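Long-range contacts in putative metal-dependent hydrolase (PDB 6KNS), which binds two zinc ions and calcium in a metallo-beta-lactamase fold and is probably a hydrolase, perhaps related to the tRNA 3'-processing endoribonucleases: residues A[134-139]-A[163-168]; A[155-160]-A[173-178]; A[183-188]-A[225-230]. All blocks are in the same frame, centred on the assembly; numbering follows the deposited sequence.

Contact 1: A[134-139]-A[163-168]; sequences TFLKTI and SYQDSF
Gln165 reaches out of the loop 163-168 to the end of strand 131-137 and takes hold of the backbone of Lys137. Its CB lies 4.0 Å from CD1 of Ile139. CG is set between the backbone N and the carbonyl carbon (chi1 53°), and the chain is extended beyond it, which carries the amide across to the strand. There CD and OE1 run against Ile139, with OE1 3.5 Å from CG1 of that residue. NE2 at the tip gives a hydrogen bond of 2.9 Å to Lys137 O. The bond is fairly straight (164° at the hydrogen), falls on a carbonyl lone pair and lies almost in the amide plane. NE2 also sits above one face of the Phe168 ring, offset toward its rim.

Apolar groups pack around this bond. Leu136 points at the loop, and its CD2 rests 3.6 Å from Ser167 O and 3.7 Å from Phe168 CD1, while Thr138 CG2 approaches CZ of the same ring. The leucine and threonine methyls suit this place because they offer apolar carbon to the ring, which both meet obliquely. Farther along, Ser163 N donates to Ile139 O at 3.0 Å. Thr138 OG1 is turned elsewhere, to the carbonyl of Asp161, a ligand of both zinc ions; Ile139 directly precedes the zinc ligand His140. A glutamine suits its position by offering an N-H to a backbone oxygen while CB, CD and OE1 lie against Ile139. Because that N-H meets a main-chain oxygen, the link depends on the path of the strand backbone and not on the Lys137 side chain.

Contact 2: A[155-160]-A[173-178]; sequences TVVYTA and ENADLL
Val157 N donates to Leu177 O at 2.9 Å, nearly straight at 169°, and this bond ties strand 155-158 to strand 177-181 as parallel neighbours. Val156 pairs with Leu177 and Val157 with Leu178. Between the main bonds, Val156 CA also comes within 3.4 Å of Leu177 O in a CA-H...O contact.

Where the pairing begins, Asp176 closes it from both ends of Thr155. Its backbone N gives a bond to Thr155 O at 2.9 Å, while its carboxylate accepts from Thr155 N at 2.8 Å, through the anti lone pair of OD2. CG stands beside its own backbone N (chi1 -58°), which lets N-H and carboxylate meet Thr155 together. Leu177 N adds a weak bond to the same Thr155 O. Aspartate suits this place because a short acidic side chain can take up the N-H of a strand's first residue.

The side chains divide between the two faces of the sheet. Val156 and Leu177 lie side by side, pointing the same way, and both pack on Trp248. On the other face Val157 spreads its branches: CG2 meets Ala175 CB at 3.5 Å and CG1 meets Leu178 CD1 at 3.6 Å.

Further out, helix 168-171 lies between the strands in sequence, making a beta-alpha-beta unit, and Thr159 OG1 bonds to Glu181 N. The chemistry of the contact implies a join held by main-chain bonds and buried aliphatic packing, from which Thr159 and Ala160 lead to the zinc ligand Asp161.

Contact 3: A[183-188]-A[225-230]; sequences NFYADQ and DNLRKE
Tyr185, Ala186, Leu227 and Glu230 form a partly buried loop-to-helix contact at the periphery of the metallo-beta-lactamase fold, where the loop after strand 177-181 packs on helix 225-231. A type I beta turn from Tyr185 to Gln188 shapes the loop, and Gln188 OE1 accepts from Tyr185 N, steadying the turn from within.

Leu227 crosses the tyrosine at about a right angle and lays CD2 over one face of its ring, 3.3 Å from CD2 of Tyr185; its CG is 3.5 Å from Tyr185 CE2. A broad ring is well suited to such a spot, offering a flat apolar surface while its hydroxyl bonds to Phe221 O, in the chain before the helix. Glu230 OE2 lies near the plane of the ring at its edge, with carboxylate and ring planes 77° apart.

Ala186 is small enough for the stem of Glu230 to lie close: Ala186 CB is 3.6 Å from Glu230 CG. Ser198, at the start of helix 198-208, also bonds to Glu230 OE1, and Phe184 packs on Phe86 of the second subunit. The bond joining loop and helix runs 2.9 Å from Ala186 N to Glu230 OE1, bent to 138°, with the donor well above the carboxylate plane.

In the fold
Contact 2 is the most buried of the three, inside the sheet that contains strands 131-137, 155-158 and 177-181; contacts 1 and 3 are only partly buried. Contacts 1 and 2 share that sheet and touch, Thr138 CG2 lying 3.5 Å from Thr159 O, and their segments alternate along the chain. Contact 3 follows later in the sequence, its centre about 20 Å from the centre of either other contact, and touches neither. Chemistry follows place: strand pairing and aliphatic packing in contact 2, an amide-to-backbone bond beside a phenylalanine ring near the zinc site in contact 1, and a carboxylate-to-backbone bond with a leucine methyl over a tyrosine ring face in peripheral contact 3.

Contact 1: A[134-139]-A[163-168]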
ATOM      1  N   THR A 134      13.672 -18.417 -13.914  1.00 26.89           N
ATOM      2  CA  THR A 134      14.198 -19.489 -13.071  1.00 27.60           C
ATOM      3  C   THR A 134      14.494 -18.886 -11.690  1.00 26.84           C
ATOM      4  O   THR A 134      14.603 -17.656 -11.552  1.00 26.54           O
ATOM      5  CB  THR A 134      15.488 -20.155 -13.655  1.00 29.07           C
ATOM      6  OG1 THR A 134      16.400 -19.138 -14.052  1.00 30.37           O
ATOM      7  CG2 THR A 134      15.189 -21.122 -14.867  1.00 29.01           C
ATOM      8  N   PHE A 135      14.629 -19.741 -10.681  1.00 27.41           N
ATOM      9  CA  PHE A 135      14.539 -19.330  -9.258  1.00 26.09           C
ATOM     10  C   PHE A 135      15.708 -19.853  -8.435  1.00 26.74           C
ATOM     11  O   PHE A 135      16.231 -20.908  -8.733  1.00 27.12           O
ATOM     12  CB  PHE A 135      13.259 -19.889  -8.656  1.00 25.45           C
ATOM     13  CG  PHE A 135      12.024 -19.426  -9.368  1.00 25.93           C
ATOM     14  CD1 PHE A 135      11.451 -18.199  -9.070  1.00 25.17           C
ATOM     15  CD2 PHE A 135      11.494 -20.163 -10.389  1.00 27.72           C
ATOM     16  CE1 PHE A 135      10.331 -17.734  -9.757  1.00 25.98           C
ATOM     17  CE2 PHE A 135      10.363 -19.717 -11.060  1.00 28.29           C
ATOM     18  CZ  PHE A 135       9.794 -18.489 -10.755  1.00 26.03           C
ATOM     19  N   LEU A 136      16.086 -19.116  -7.397  1.00 26.10           N
ATOM     20  CA  LEU A 136      17.037 -19.599  -6.384  1.00 26.72           C
ATOM     21  C   LEU A 136      16.472 -19.265  -4.998  1.00 26.55           C
ATOM     22  O   LEU A 136      16.115 -18.105  -4.727  1.00 24.03           O
ATOM     23  CB  LEU A 136      18.399 -18.946  -6.568  1.00 26.58           C
ATOM     24  CG  LEU A 136      19.502 -19.234  -5.542  1.00 28.26           C
ATOM     25  CD1 LEU A 136      19.943 -20.715  -5.598  1.00 26.96           C
ATOM     26  CD2 LEU A 136      20.712 -18.299  -5.758  1.00 25.71           C
ATOM     27  N   LYS A 137      16.383 -20.269  -4.120  1.00 27.54           N
ATOM     28  CA  LYS A 137      15.963 -20.001  -2.738  1.00 27.71           C
ATOM     29  C   LYS A 137      16.987 -19.112  -2.025  1.00 27.27           C
ATOM     30  O   LYS A 137      18.191 -19.323  -2.171  1.00 27.35           O
ATOM     31  CB  LYS A 137      15.815 -21.292  -1.984  1.00 29.89           C
ATOM     32  CG  LYS A 137      14.972 -21.168  -0.724  1.00 31.54           C
ATOM     33  CD  LYS A 137      14.570 -22.615  -0.262  1.00 36.63           C
ATOM     34  CE  LYS A 137      13.763 -22.566   1.026  1.00 38.16           C
ATOM     35  NZ  LYS A 137      14.472 -21.695   2.018  1.00 38.75           N
ATOM     36  N   THR A 138      16.509 -18.098  -1.299  1.00 25.52           N
ATOM     37  CA  THR A 138      17.412 -17.170  -0.611  1.00 25.18           C
ATOM     38  C   THR A 138      17.560 -17.557   0.873  1.00 25.46           C
ATOM     39  O   THR A 138      16.843 -18.411   1.375  1.00 24.83           O
ATOM     40  CB  THR A 138      16.921 -15.724  -0.752  1.00 24.30           C
ATOM     41  OG1 THR A 138      15.650 -15.553  -0.102  1.00 22.65           O
ATOM     42  CG2 THR A 138      16.792 -15.333  -2.263  1.00 23.31           C
ATOM     43  N   ILE A 139      18.498 -16.927   1.562  1.00 25.70           N
ATOM     44  CA  ILE A 139      18.633 -17.103   2.988  1.00 26.38           C
ATOM     45  C   ILE A 139      17.908 -15.920   3.590  1.00 25.24           C
ATOM     46  O   ILE A 139      18.386 -14.796   3.514  1.00 25.06           O
ATOM     47  CB  ILE A 139      20.080 -17.146   3.433  1.00 27.12           C
ATOM     48  CG1 ILE A 139      20.875 -18.140   2.562  1.00 29.19           C
ATOM     49  CG2 ILE A 139      20.144 -17.497   4.921  1.00 26.82           C
ATOM     50  CD1 ILE A 139      22.215 -18.583   3.189  1.00 29.98           C
ATOM     51  N   SER A 163      20.403 -12.751   2.811  1.00 24.58           N
ATOM     52  CA  SER A 163      21.793 -12.578   3.239  1.00 25.75           C
ATOM     53  C   SER A 163      22.678 -13.324   2.233  1.00 26.32           C
ATOM     54  O   SER A 163      22.190 -14.067   1.361  1.00 25.57           O
ATOM     55  CB  SER A 163      22.034 -13.119   4.664  1.00 26.61           C
ATOM     56  OG  SER A 163      21.776 -14.512   4.750  1.00 28.66           O
ATOM     57  N   TYR A 164      23.979 -13.126   2.358  1.00 27.01           N
ATOM     58  CA  TYR A 164      24.909 -13.520   1.300  1.00 27.35           C
ATOM     59  C   TYR A 164      24.971 -15.054   1.153  1.00 27.86           C
ATOM     60  O   TYR A 164      24.922 -15.759   2.154  1.00 27.66           O
ATOM     61  CB  TYR A 164      26.334 -12.932   1.545  1.00 28.19           C
ATOM     62  CG  TYR A 164      27.315 -13.509   0.539  1.00 29.33           C
ATOM     63  CD1 TYR A 164      27.394 -12.999  -0.756  1.00 29.48           C
ATOM     64  CD2 TYR A 164      28.053 -14.625   0.844  1.00 30.65           C
ATOM     65  CE1 TYR A 164      28.236 -13.567  -1.693  1.00 30.91           C
ATOM     66  CE2 TYR A 164      28.890 -15.207  -0.085  1.00 33.37           C
ATOM     67  CZ  TYR A 164      28.968 -14.682  -1.353  1.00 32.90           C
ATOM     68  OH  TYR A 164      29.810 -15.273  -2.256  1.00 35.93           O
ATOM     69  N   GLN A 165      25.050 -15.557  -0.083  1.00 27.65           N
ATOM     70  CA  GLN A 165      25.428 -16.969  -0.315  1.00 29.33           C
ATOM     71  C   GLN A 165      26.162 -17.119  -1.639  1.00 30.02           C
ATOM     72  O   GLN A 165      25.869 -16.399  -2.616  1.00 28.43           O
ATOM     73  CB  GLN A 165      24.194 -17.901  -0.276  1.00 29.19           C
ATOM     74  CG  GLN A 165      23.054 -17.461  -1.208  1.00 28.14           C
ATOM     75  CD  GLN A 165      21.863 -18.397  -1.198  1.00 27.70           C
ATOM     76  OE1 GLN A 165      21.873 -19.391  -0.516  1.00 31.07           O
ATOM     77  NE2 GLN A 165      20.815 -18.056  -1.943  1.00 26.76           N
ATOM     78  N   ASP A 166      27.115 -18.051  -1.664  1.00 31.67           N
ATOM     79  CA  ASP A 166      27.916 -18.317  -2.849  1.00 32.76           C
ATOM     80  C   ASP A 166      27.048 -18.736  -4.022  1.00 32.43           C
ATOM     81  O   ASP A 166      27.349 -18.434  -5.168  1.00 33.09           O
ATOM     82  CB  ASP A 166      28.947 -19.428  -2.581  1.00 35.69           C
ATOM     83  CG  ASP A 166      30.147 -18.951  -1.748  1.00 37.71           C
ATOM     84  OD1 ASP A 166      30.373 -17.728  -1.606  1.00 39.98           O
ATOM     85  OD2 ASP A 166      30.879 -19.821  -1.252  1.00 43.45           O
ATOM     86  N   SER A 167      25.966 -19.431  -3.746  1.00 31.30           N
ATOM     87  CA  SER A 167      25.097 -19.905  -4.821  1.00 31.80           C
ATOM     88  C   SER A 167      24.534 -18.756  -5.711  1.00 30.17           C
ATOM     89  O   SER A 167      24.119 -18.984  -6.853  1.00 30.44           O
ATOM     90  CB  SER A 167      23.965 -20.705  -4.210  1.00 30.83           C
ATOM     91  OG  SER A 167      23.298 -19.872  -3.263  1.00 31.40           O
ATOM     92  N   PHE A 168      24.517 -17.522  -5.214  1.00 29.04           N
ATOM     93  CA  PHE A 168      24.081 -16.421  -6.078  1.00 27.85           C
ATOM     94  C   PHE A 168      25.003 -16.237  -7.308  1.00 29.16           C
ATOM     95  O   PHE A 168      24.586 -15.641  -8.302  1.00 27.40           O
ATOM     96  CB  PHE A 168      24.058 -15.108  -5.301  1.00 27.16           C
ATOM     97  CG  PHE A 168      22.769 -14.824  -4.562  1.00 25.17           C
ATOM     98  CD1 PHE A 168      21.581 -14.717  -5.240  1.00 24.86           C
ATOM     99  CD2 PHE A 168      22.782 -14.577  -3.193  1.00 24.41           C
ATOM    100  CE1 PHE A 168      20.396 -14.395  -4.560  1.00 25.82           C
ATOM    101  CE2 PHE A 168      21.624 -14.266  -2.510  1.00 25.80           C
ATOM    102  CZ  PHE A 168      20.426 -14.163  -3.190  1.00 25.04           C
TER

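Contact 2: A[155-160]-A[173-178]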
ATOM      1  N   THR A 155      19.181 -10.690 -20.003  1.00 28.74           N
ATOM      2  CA  THR A 155      18.894 -11.429 -18.780  1.00 27.71           C
ATOM      3  C   THR A 155      19.045 -10.526 -17.555  1.00 26.27           C
ATOM      4  O   THR A 155      20.071  -9.859 -17.380  1.00 26.29           O
ATOM      5  CB  THR A 155      19.853 -12.641 -18.673  1.00 29.14           C
ATOM      6  OG1 THR A 155      19.593 -13.530 -19.763  1.00 28.66           O
ATOM      7  CG2 THR A 155      19.639 -13.401 -17.358  1.00 27.70           C
ATOM      8  N   VAL A 156      18.005 -10.464 -16.726  1.00 25.05           N
ATOM      9  CA  VAL A 156      18.062  -9.699 -15.503  1.00 23.79           C
ATOM     10  C   VAL A 156      17.937 -10.634 -14.304  1.00 23.62           C
ATOM     11  O   VAL A 156      17.073 -11.494 -14.282  1.00 23.78           O
ATOM     12  CB  VAL A 156      16.932  -8.621 -15.468  1.00 22.94           C
ATOM     13  CG1 VAL A 156      16.947  -7.852 -14.183  1.00 19.23           C
ATOM     14  CG2 VAL A 156      17.071  -7.657 -16.675  1.00 23.40           C
ATOM     15  N   VAL A 157      18.775 -10.438 -13.290  1.00 23.57           N
ATOM     16  CA  VAL A 157      18.700 -11.216 -12.064  1.00 22.82           C
ATOM     17  C   VAL A 157      18.262 -10.277 -10.958  1.00 22.44           C
ATOM     18  O   VAL A 157      18.807  -9.175 -10.807  1.00 22.80           O
ATOM     19  CB  VAL A 157      20.055 -11.891 -11.717  1.00 24.24           C
ATOM     20  CG1 VAL A 157      20.019 -12.515 -10.319  1.00 23.22           C
ATOM     21  CG2 VAL A 157      20.416 -12.955 -12.760  1.00 24.19           C
ATOM     22  N   TYR A 158      17.261 -10.721 -10.209  1.00 21.73           N
ATOM     23  CA  TYR A 158      16.717 -10.041  -9.040  1.00 21.23           C
ATOM     24  C   TYR A 158      16.975 -10.941  -7.845  1.00 21.31           C
ATOM     25  O   TYR A 158      16.516 -12.071  -7.830  1.00 22.83           O
ATOM     26  CB  TYR A 158      15.209  -9.870  -9.223  1.00 20.30           C
ATOM     27  CG  TYR A 158      14.447  -9.317  -8.068  1.00 18.88           C
ATOM     28  CD1 TYR A 158      14.890  -8.178  -7.394  1.00 21.59           C
ATOM     29  CD2 TYR A 158      13.237  -9.906  -7.653  1.00 19.62           C
ATOM     30  CE1 TYR A 158      14.140  -7.624  -6.323  1.00 19.57           C
ATOM     31  CE2 TYR A 158      12.484  -9.371  -6.597  1.00 18.35           C
ATOM     32  CZ  TYR A 158      12.935  -8.233  -5.942  1.00 20.00           C
ATOM     33  OH  TYR A 158      12.209  -7.699  -4.908  1.00 19.12           O
ATOM     34  N   THR A 159      17.730 -10.466  -6.867  1.00 21.00           N
ATOM     35  CA  THR A 159      18.054 -11.265  -5.692  1.00 20.94           C
ATOM     36  C   THR A 159      16.864 -11.444  -4.748  1.00 21.34           C
ATOM     37  O   THR A 159      16.938 -12.245  -3.820  1.00 22.17           O
ATOM     38  CB  THR A 159      19.176 -10.615  -4.828  1.00 21.84           C
ATOM     39  OG1 THR A 159      18.702  -9.359  -4.305  1.00 17.95           O
ATOM     40  CG2 THR A 159      20.450 -10.391  -5.624  1.00 20.64           C
ATOM     41  N   ALA A 160      15.782 -10.686  -4.931  1.00 20.39           N
ATOM     42  CA  ALA A 160      14.801 -10.559  -3.881  1.00 20.32           C
ATOM     43  C   ALA A 160      15.573 -10.231  -2.589  1.00 20.73           C
ATOM     44  O   ALA A 160      16.585  -9.503  -2.628  1.00 21.15           O
ATOM     45  CB  ALA A 160      13.944 -11.822  -3.751  1.00 19.25           C
ATOM     46  N   GLU A 173      25.158 -15.791 -13.264  1.00 32.64           N
ATOM     47  CA  GLU A 173      26.230 -15.795 -14.254  1.00 34.69           C
ATOM     48  C   GLU A 173      25.890 -15.092 -15.576  1.00 34.35           C
ATOM     49  O   GLU A 173      24.928 -15.429 -16.272  1.00 33.68           O
ATOM     50  CB  GLU A 173      26.732 -17.228 -14.554  1.00 36.51           C
ATOM     51  CG  GLU A 173      28.017 -17.193 -15.375  1.00 41.42           C
ATOM     52  CD  GLU A 173      28.757 -18.530 -15.430  1.00 46.46           C
ATOM     53  OE1 GLU A 173      28.119 -19.594 -15.266  1.00 49.20           O
ATOM     54  OE2 GLU A 173      29.979 -18.498 -15.661  1.00 50.03           O
ATOM     55  N   ASN A 174      26.707 -14.105 -15.901  1.00 34.45           N
ATOM     56  CA  ASN A 174      26.566 -13.327 -17.116  1.00 35.19           C
ATOM     57  C   ASN A 174      25.278 -12.529 -17.238  1.00 33.61           C
ATOM     58  O   ASN A 174      24.942 -12.106 -18.324  1.00 34.16           O
ATOM     59  CB  ASN A 174      26.803 -14.201 -18.345  1.00 36.78           C
ATOM     60  CG  ASN A 174      28.165 -14.877 -18.321  1.00 40.56           C
ATOM     61  OD1 ASN A 174      28.295 -16.028 -18.732  1.00 44.50           O
ATOM     62  ND2 ASN A 174      29.183 -14.169 -17.838  1.00 41.20           N
ATOM     63  N   ALA A 175      24.562 -12.290 -16.140  1.00 32.21           N
ATOM     64  CA  ALA A 175      23.372 -11.418 -16.205  1.00 30.79           C
ATOM     65  C   ALA A 175      23.779 -10.049 -16.748  1.00 30.64           C
ATOM     66  O   ALA A 175      24.837  -9.507 -16.383  1.00 30.01           O
ATOM     67  CB  ALA A 175      22.736 -11.269 -14.841  1.00 28.92           C
ATOM     68  N   ASP A 176      22.939  -9.475 -17.602  1.00 29.85           N
ATOM     69  CA  ASP A 176      23.175  -8.087 -18.052  1.00 29.36           C
ATOM     70  C   ASP A 176      22.989  -7.078 -16.913  1.00 27.59           C
ATOM     71  O   ASP A 176      23.740  -6.112 -16.819  1.00 27.49           O
ATOM     72  CB  ASP A 176      22.273  -7.740 -19.234  1.00 29.07           C
ATOM     73  CG  ASP A 176      22.498  -8.685 -20.400  1.00 32.05           C
ATOM     74  OD1 ASP A 176      23.591  -8.616 -21.005  1.00 33.68           O
ATOM     75  OD2 ASP A 176      21.620  -9.530 -20.678  1.00 31.67           O
ATOM     76  N   LEU A 177      22.001  -7.320 -16.060  1.00 26.34           N
ATOM     77  CA  LEU A 177      21.667  -6.419 -14.942  1.00 25.52           C
ATOM     78  C   LEU A 177      21.426  -7.300 -13.740  1.00 24.99           C
ATOM     79  O   LEU A 177      20.650  -8.249 -13.808  1.00 25.47           O
ATOM     80  CB  LEU A 177      20.413  -5.575 -15.232  1.00 24.21           C
ATOM     81  CG  LEU A 177      19.847  -4.704 -14.099  1.00 23.73           C
ATOM     82  CD1 LEU A 177      20.808  -3.624 -13.722  1.00 24.28           C
ATOM     83  CD2 LEU A 177      18.513  -4.082 -14.472  1.00 21.39           C
ATOM     84  N   LEU A 178      22.150  -7.028 -12.669  1.00 24.56           N
ATOM     85  CA  LEU A 178      21.894  -7.657 -11.398  1.00 23.91           C
ATOM     86  C   LEU A 178      21.234  -6.614 -10.518  1.00 22.82           C
ATOM     87  O   LEU A 178      21.882  -5.631 -10.157  1.00 22.86           O
ATOM     88  CB  LEU A 178      23.194  -8.097 -10.730  1.00 24.34           C
ATOM     89  CG  LEU A 178      23.077  -8.644  -9.306  1.00 23.40           C
ATOM     90  CD1 LEU A 178      22.155  -9.865  -9.258  1.00 24.01           C
ATOM     91  CD2 LEU A 178      24.461  -9.006  -8.768  1.00 25.44           C
TER

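Contact 3: A[183-188]-A[225-230]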
ATOM      1  N   ASN A 183      20.332  -3.660   1.856  1.00 21.02           N
ATOM      2  CA  ASN A 183      19.680  -2.992   2.968  1.00 20.93           C
ATOM      3  C   ASN A 183      20.677  -2.453   4.007  1.00 21.77           C
ATOM      4  O   ASN A 183      20.275  -1.697   4.866  1.00 20.84           O
ATOM      5  CB  ASN A 183      18.691  -3.956   3.647  1.00 20.25           C
ATOM      6  CG  ASN A 183      17.444  -3.237   4.193  1.00 22.78           C
ATOM      7  OD1 ASN A 183      17.524  -2.134   4.750  1.00 26.16           O
ATOM      8  ND2 ASN A 183      16.312  -3.833   4.004  1.00 20.05           N
ATOM      9  N   PHE A 184      21.954  -2.866   3.932  1.00 21.99           N
ATOM     10  CA  PHE A 184      22.989  -2.490   4.911  1.00 23.19           C
ATOM     11  C   PHE A 184      24.256  -1.917   4.284  1.00 23.90           C
ATOM     12  O   PHE A 184      24.564  -2.235   3.141  1.00 23.65           O
ATOM     13  CB  PHE A 184      23.358  -3.708   5.776  1.00 24.58           C
ATOM     14  CG  PHE A 184      22.290  -4.084   6.761  1.00 24.90           C
ATOM     15  CD1 PHE A 184      22.344  -3.646   8.049  1.00 29.92           C
ATOM     16  CD2 PHE A 184      21.226  -4.869   6.382  1.00 27.04           C
ATOM     17  CE1 PHE A 184      21.328  -3.992   8.972  1.00 31.75           C
ATOM     18  CE2 PHE A 184      20.209  -5.206   7.275  1.00 26.34           C
ATOM     19  CZ  PHE A 184      20.265  -4.783   8.565  1.00 28.82           C
ATOM     20  N   TYR A 185      24.979  -1.075   5.045  1.00 24.42           N
ATOM     21  CA  TYR A 185      26.220  -0.430   4.600  1.00 24.92           C
ATOM     22  C   TYR A 185      27.398  -1.374   4.824  1.00 26.28           C
ATOM     23  O   TYR A 185      27.275  -2.380   5.518  1.00 26.32           O
ATOM     24  CB  TYR A 185      26.434   0.917   5.336  1.00 25.17           C
ATOM     25  CG  TYR A 185      25.392   1.961   4.926  1.00 23.62           C
ATOM     26  CD1 TYR A 185      24.158   2.059   5.573  1.00 22.84           C
ATOM     27  CD2 TYR A 185      25.608   2.786   3.822  1.00 24.55           C
ATOM     28  CE1 TYR A 185      23.197   3.006   5.168  1.00 21.42           C
ATOM     29  CE2 TYR A 185      24.666   3.724   3.404  1.00 24.45           C
ATOM     30  CZ  TYR A 185      23.449   3.812   4.071  1.00 23.06           C
ATOM     31  OH  TYR A 185      22.536   4.740   3.669  1.00 20.97           O
ATOM     32  N   ALA A 186      28.544  -1.024   4.251  1.00 27.34           N
ATOM     33  CA  ALA A 186      29.723  -1.898   4.183  1.00 28.01           C
ATOM     34  C   ALA A 186      30.219  -2.308   5.544  1.00 29.61           C
ATOM     35  O   ALA A 186      30.731  -3.407   5.701  1.00 29.39           O
ATOM     36  CB  ALA A 186      30.875  -1.206   3.392  1.00 28.86           C
ATOM     37  N   ASP A 187      30.064  -1.434   6.536  1.00 30.64           N
ATOM     38  CA  ASP A 187      30.547  -1.748   7.894  1.00 32.60           C
ATOM     39  C   ASP A 187      29.617  -2.648   8.671  1.00 32.26           C
ATOM     40  O   ASP A 187      29.974  -3.046   9.756  1.00 34.17           O
ATOM     41  CB  ASP A 187      30.787  -0.470   8.731  1.00 33.18           C
ATOM     42  CG  ASP A 187      29.507   0.332   8.979  1.00 35.42           C
ATOM     43  OD1 ASP A 187      28.956   0.884   7.991  1.00 36.30           O
ATOM     44  OD2 ASP A 187      29.055   0.420  10.162  1.00 39.33           O
ATOM     45  N   GLN A 188      28.424  -2.936   8.151  1.00 31.16           N
ATOM     46  CA  GLN A 188      27.386  -3.598   8.917  1.00 30.74           C
ATOM     47  C   GLN A 188      27.176  -5.024   8.405  1.00 31.36           C
ATOM     48  O   GLN A 188      27.380  -5.298   7.209  1.00 31.37           O
ATOM     49  CB  GLN A 188      26.037  -2.875   8.766  1.00 29.84           C
ATOM     50  CG  GLN A 188      25.921  -1.440   9.287  1.00 29.87           C
ATOM     51  CD  GLN A 188      24.552  -0.878   8.962  1.00 29.35           C
ATOM     52  OE1 GLN A 188      24.223  -0.643   7.786  1.00 25.26           O
ATOM     53  NE2 GLN A 188      23.714  -0.715   9.993  1.00 29.86           N
ATOM     54  N   ASP A 225      24.288   7.236  -1.470  1.00 24.37           N
ATOM     55  CA  ASP A 225      25.403   7.236  -2.426  1.00 25.77           C
ATOM     56  C   ASP A 225      26.642   6.503  -1.913  1.00 25.81           C
ATOM     57  O   ASP A 225      27.437   6.004  -2.721  1.00 26.46           O
ATOM     58  CB  ASP A 225      25.769   8.664  -2.847  1.00 27.02           C
ATOM     59  CG  ASP A 225      24.847   9.217  -3.951  1.00 29.74           C
ATOM     60  OD1 ASP A 225      23.824   8.572  -4.273  1.00 32.09           O
ATOM     61  OD2 ASP A 225      25.168  10.283  -4.516  1.00 33.36           O
ATOM     62  N   ASN A 226      26.799   6.405  -0.591  1.00 24.66           N
ATOM     63  CA  ASN A 226      27.885   5.610  -0.044  1.00 24.62           C
ATOM     64  C   ASN A 226      27.745   4.149  -0.379  1.00 24.25           C
ATOM     65  O   ASN A 226      28.759   3.480  -0.466  1.00 24.48           O
ATOM     66  CB  ASN A 226      28.033   5.756   1.466  1.00 24.76           C
ATOM     67  CG  ASN A 226      28.661   7.071   1.872  1.00 26.20           C
ATOM     68  OD1 ASN A 226      29.279   7.746   1.069  1.00 24.94           O
ATOM     69  ND2 ASN A 226      28.509   7.431   3.130  1.00 25.28           N
ATOM     70  N   LEU A 227      26.517   3.648  -0.543  1.00 22.90           N
ATOM     71  CA  LEU A 227      26.315   2.237  -0.919  1.00 23.13           C
ATOM     72  C   LEU A 227      26.921   1.966  -2.290  1.00 23.65           C
ATOM     73  O   LEU A 227      27.552   0.963  -2.498  1.00 24.07           O
ATOM     74  CB  LEU A 227      24.824   1.860  -0.935  1.00 22.54           C
ATOM     75  CG  LEU A 227      24.062   1.987   0.400  1.00 21.19           C
ATOM     76  CD1 LEU A 227      22.559   1.898   0.199  1.00 19.01           C
ATOM     77  CD2 LEU A 227      24.573   0.923   1.363  1.00 20.86           C
ATOM     78  N   ARG A 228      26.709   2.876  -3.229  1.00 23.82           N
ATOM     79  CA  ARG A 228      27.348   2.796  -4.521  1.00 24.65           C
ATOM     80  C   ARG A 228      28.889   2.852  -4.444  1.00 25.75           C
ATOM     81  O   ARG A 228      29.563   2.049  -5.099  1.00 25.25           O
ATOM     82  CB  ARG A 228      26.858   3.924  -5.414  1.00 24.72           C
ATOM     83  CG  ARG A 228      27.503   3.938  -6.753  1.00 27.00           C
ATOM     84  CD  ARG A 228      27.024   5.106  -7.615  1.00 29.10           C
ATOM     85  NE  ARG A 228      27.920   5.188  -8.748  1.00 31.01           N
ATOM     86  CZ  ARG A 228      29.156   5.682  -8.725  1.00 32.67           C
ATOM     87  NH1 ARG A 228      29.678   6.235  -7.616  1.00 34.36           N
ATOM     88  NH2 ARG A 228      29.875   5.636  -9.835  1.00 32.02           N
ATOM     89  N   LYS A 229      29.445   3.783  -3.668  1.00 25.42           N
ATOM     90  CA  LYS A 229      30.907   3.875  -3.561  1.00 27.06           C
ATOM     91  C   LYS A 229      31.527   2.611  -2.939  1.00 27.48           C
ATOM     92  O   LYS A 229      32.597   2.123  -3.353  1.00 27.65           O
ATOM     93  CB  LYS A 229      31.297   5.074  -2.711  1.00 27.85           C
ATOM     94  CG  LYS A 229      30.969   6.418  -3.317  1.00 28.84           C
ATOM     95  CD  LYS A 229      31.469   7.569  -2.419  1.00 28.78           C
ATOM     96  CE  LYS A 229      31.007   8.904  -2.966  1.00 29.78           C
ATOM     97  NZ  LYS A 229      31.401  10.003  -2.093  1.00 26.25           N
ATOM     98  N   GLU A 230      30.849   2.095  -1.927  1.00 26.26           N
ATOM     99  CA  GLU A 230      31.280   0.873  -1.246  1.00 27.31           C
ATOM    100  C   GLU A 230      31.219  -0.300  -2.209  1.00 27.18           C
ATOM    101  O   GLU A 230      32.137  -1.100  -2.249  1.00 27.41           O
ATOM    102  CB  GLU A 230      30.366   0.595  -0.040  1.00 26.69           C
ATOM    103  CG  GLU A 230      30.561   1.550   1.120  1.00 26.47           C
ATOM    104  CD  GLU A 230      29.337   1.633   2.040  1.00 29.90           C
ATOM    105  OE1 GLU A 230      28.420   0.766   1.983  1.00 28.71           O
ATOM    106  OE2 GLU A 230      29.279   2.586   2.837  1.00 30.15           O
TER